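Local coordinates for 4-phosphoerythronate dehydrogenase (Lactobacillus jensenii, PDB 4PRK) that catalyses, as an NAD-dependent D-lactate dehydrogenase of the D-isomer-specific 2-hydroxyacid dehydrogenase family, the interconversion of pyruvate and D-lactate, at the interface of chains A and B. Coordinates in Å, arbitrary orientation; residue numbers count along the deposited sequence, not the author numbering. Chains: chain A/B, 4-phosphoerythronate dehydrogenase.

The interface of chains A and B. Residues chain A 104, 163, 186; chain B 163, 185-186.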
ATOM      1  N   ARG A 104       7.483  -4.506  13.427  1.00 24.28           N
ATOM      2  CA  ARG A 104       6.733  -3.284  13.172  1.00 23.25           C
ATOM      3  C   ARG A 104       6.844  -2.225  14.284  1.00 23.25           C
ATOM      4  O   ARG A 104       6.816  -1.049  14.008  1.00 26.24           O
ATOM      5  CB  ARG A 104       5.284  -3.582  12.828  1.00 24.92           C
ATOM      6  CG  ARG A 104       5.062  -4.000  11.384  1.00 26.12           C
ATOM      7  CD  ARG A 104       5.265  -2.865  10.409  1.00 26.84           C
ATOM      8  NE  ARG A 104       4.204  -1.873  10.454  1.00 30.09           N
ATOM      9  CZ  ARG A 104       3.387  -1.589   9.447  1.00 32.01           C
ATOM     10  NH1 ARG A 104       3.497  -2.221   8.295  1.00 33.81           N
ATOM     11  NH2 ARG A 104       2.464  -0.666   9.591  1.00 27.11           N
ATOM     12  N   GLN A 163       8.650  -1.476   3.604  1.00 26.36           N
ATOM     13  CA  GLN A 163       7.216  -1.628   3.294  1.00 28.31           C
ATOM     14  C   GLN A 163       6.428  -0.348   3.590  1.00 23.86           C
ATOM     15  O   GLN A 163       5.652   0.114   2.781  1.00 21.25           O
ATOM     16  CB  GLN A 163       6.618  -2.812   4.105  1.00 33.34           C
ATOM     17  CG  GLN A 163       7.309  -4.159   3.792  1.00 40.91           C
ATOM     18  CD  GLN A 163       6.907  -5.341   4.676  1.00 41.60           C
ATOM     19  OE1 GLN A 163       7.749  -6.136   5.110  1.00 45.27           O
ATOM     20  NE2 GLN A 163       5.619  -5.489   4.901  1.00 46.97           N
ATOM     21  N   TYR A 186       9.520  -3.773  -2.369  1.00 28.34           N
ATOM     22  CA  TYR A 186       9.553  -2.567  -1.575  1.00 27.96           C
ATOM     23  C   TYR A 186      10.894  -1.811  -1.571  1.00 29.02           C
ATOM     24  O   TYR A 186      10.968  -0.692  -1.082  1.00 32.02           O
ATOM     25  CB  TYR A 186       9.229  -2.929  -0.156  1.00 31.10           C
ATOM     26  CG  TYR A 186       7.973  -3.722  -0.006  1.00 35.31           C
ATOM     27  CD1 TYR A 186       6.734  -3.150  -0.328  1.00 41.43           C
ATOM     28  CD2 TYR A 186       7.996  -5.027   0.464  1.00 37.59           C
ATOM     29  CE1 TYR A 186       5.531  -3.860  -0.164  1.00 42.75           C
ATOM     30  CE2 TYR A 186       6.803  -5.754   0.638  1.00 39.82           C
ATOM     31  CZ  TYR A 186       5.567  -5.164   0.303  1.00 46.60           C
ATOM     32  OH  TYR A 186       4.343  -5.833   0.403  1.00 53.40           O
TER
ATOM     33  N   GLN B 163      -0.148  -9.319   1.766  1.00 26.36           N
ATOM     34  CA  GLN B 163       0.332  -7.956   1.474  1.00 28.31           C
ATOM     35  C   GLN B 163      -0.359  -7.358   0.243  1.00 23.86           C
ATOM     36  O   GLN B 163      -0.827  -6.240   0.267  1.00 21.25           O
ATOM     37  CB  GLN B 163       1.871  -7.967   1.257  1.00 33.34           C
ATOM     38  CG  GLN B 163       2.644  -8.478   2.495  1.00 40.91           C
ATOM     39  CD  GLN B 163       4.146  -8.694   2.306  1.00 41.60           C
ATOM     40  OE1 GLN B 163       4.716  -9.692   2.764  1.00 45.27           O
ATOM     41  NE2 GLN B 163       4.798  -7.739   1.679  1.00 46.97           N
ATOM     42  N   PRO B 185       0.268  -6.688  10.127  1.00 26.89           N
ATOM     43  CA  PRO B 185      -0.277  -5.486   9.464  1.00 25.22           C
ATOM     44  C   PRO B 185      -1.154  -5.829   8.281  1.00 27.14           C
ATOM     45  O   PRO B 185      -1.916  -5.005   7.831  1.00 26.80           O
ATOM     46  CB  PRO B 185       0.969  -4.788   8.927  1.00 24.04           C
ATOM     47  CG  PRO B 185       2.116  -5.370   9.686  1.00 23.95           C
ATOM     48  CD  PRO B 185       1.738  -6.762  10.034  1.00 24.62           C
ATOM     49  N   TYR B 186      -1.009  -7.034   7.746  1.00 28.34           N
ATOM     50  CA  TYR B 186      -1.704  -7.399   6.532  1.00 27.96           C
ATOM     51  C   TYR B 186      -2.791  -8.479   6.690  1.00 29.02           C
ATOM     52  O   TYR B 186      -3.554  -8.723   5.765  1.00 32.02           O
ATOM     53  CB  TYR B 186      -0.695  -7.907   5.546  1.00 31.10           C
ATOM     54  CG  TYR B 186       0.459  -6.984   5.333  1.00 35.31           C
ATOM     55  CD1 TYR B 186       0.257  -5.728   4.745  1.00 41.43           C
ATOM     56  CD2 TYR B 186       1.749  -7.346   5.692  1.00 37.59           C
ATOM     57  CE1 TYR B 186       1.329  -4.850   4.498  1.00 42.75           C
ATOM     58  CE2 TYR B 186       2.835  -6.484   5.450  1.00 39.82           C
ATOM     59  CZ  TYR B 186       2.613  -5.222   4.863  1.00 46.60           C
ATOM     60  OH  TYR B 186       3.630  -4.291   4.633  1.00 53.40           O
TER
HETATM   61  O   HOH W   1       5.243  -4.349   7.491  1.00 33.54           O
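Helix 155-167 begins within the GVGHIG glycine motif that follows strand 148-152 in the Rossmann-type NAD-binding domain, and its A:Gln163 meets B:Tyr186 across a two-fold symmetric interface, as B:Gln163 meets A:Tyr186. D-2-hydroxyacid dehydrogenases commonly dimerise through their NAD-binding domains, so this patch probably belongs to a biological dimer. Each tyrosine comes from the loop between 3-10 helix 181-183 and strand 188-189 and points its phenol tip at the opposite amide. The modelled separation of A:Gln163 NE2 and B:Tyr186 OH is too short to be real, and the twin shares the fault; the polar pairing is plausible, but its bond length is doubtful. As modelled, amide and ring planes lie 17° apart, and NE2 sits in plane at the ring edge. The phenol OH of B:Tyr186 also comes 3.4 Å from CB of A:Gln163. The glutamine chain runs extended beyond CG (chi2 172°), which carries the amide out to the neighbouring subunit. Within each subunit the same side chain also supports its own tyrosine: CG of B:Gln163 lies 3.5 Å above the ring plane of B:Tyr186, displaced toward the rim. B:Pro185 CB covers the opposite face over the ring centre, so the phenol is flanked on both faces by its own chain. That proline also faces A:Arg104 of helix 103-118, whose CG packs 3.7 Å from B:Pro185 CG. Bends at chi2 and chi3 turn the arginine's guanidinium toward the proline, with NH1 3.7 Å from B:Pro185 CB. In the guanidinium plane, A:Arg104 NH1 hydrogen-bonds water 1 at 2.9 Å, nearly straight (163° at H), and this water reaches B:Tyr186 OH at 3.3 Å.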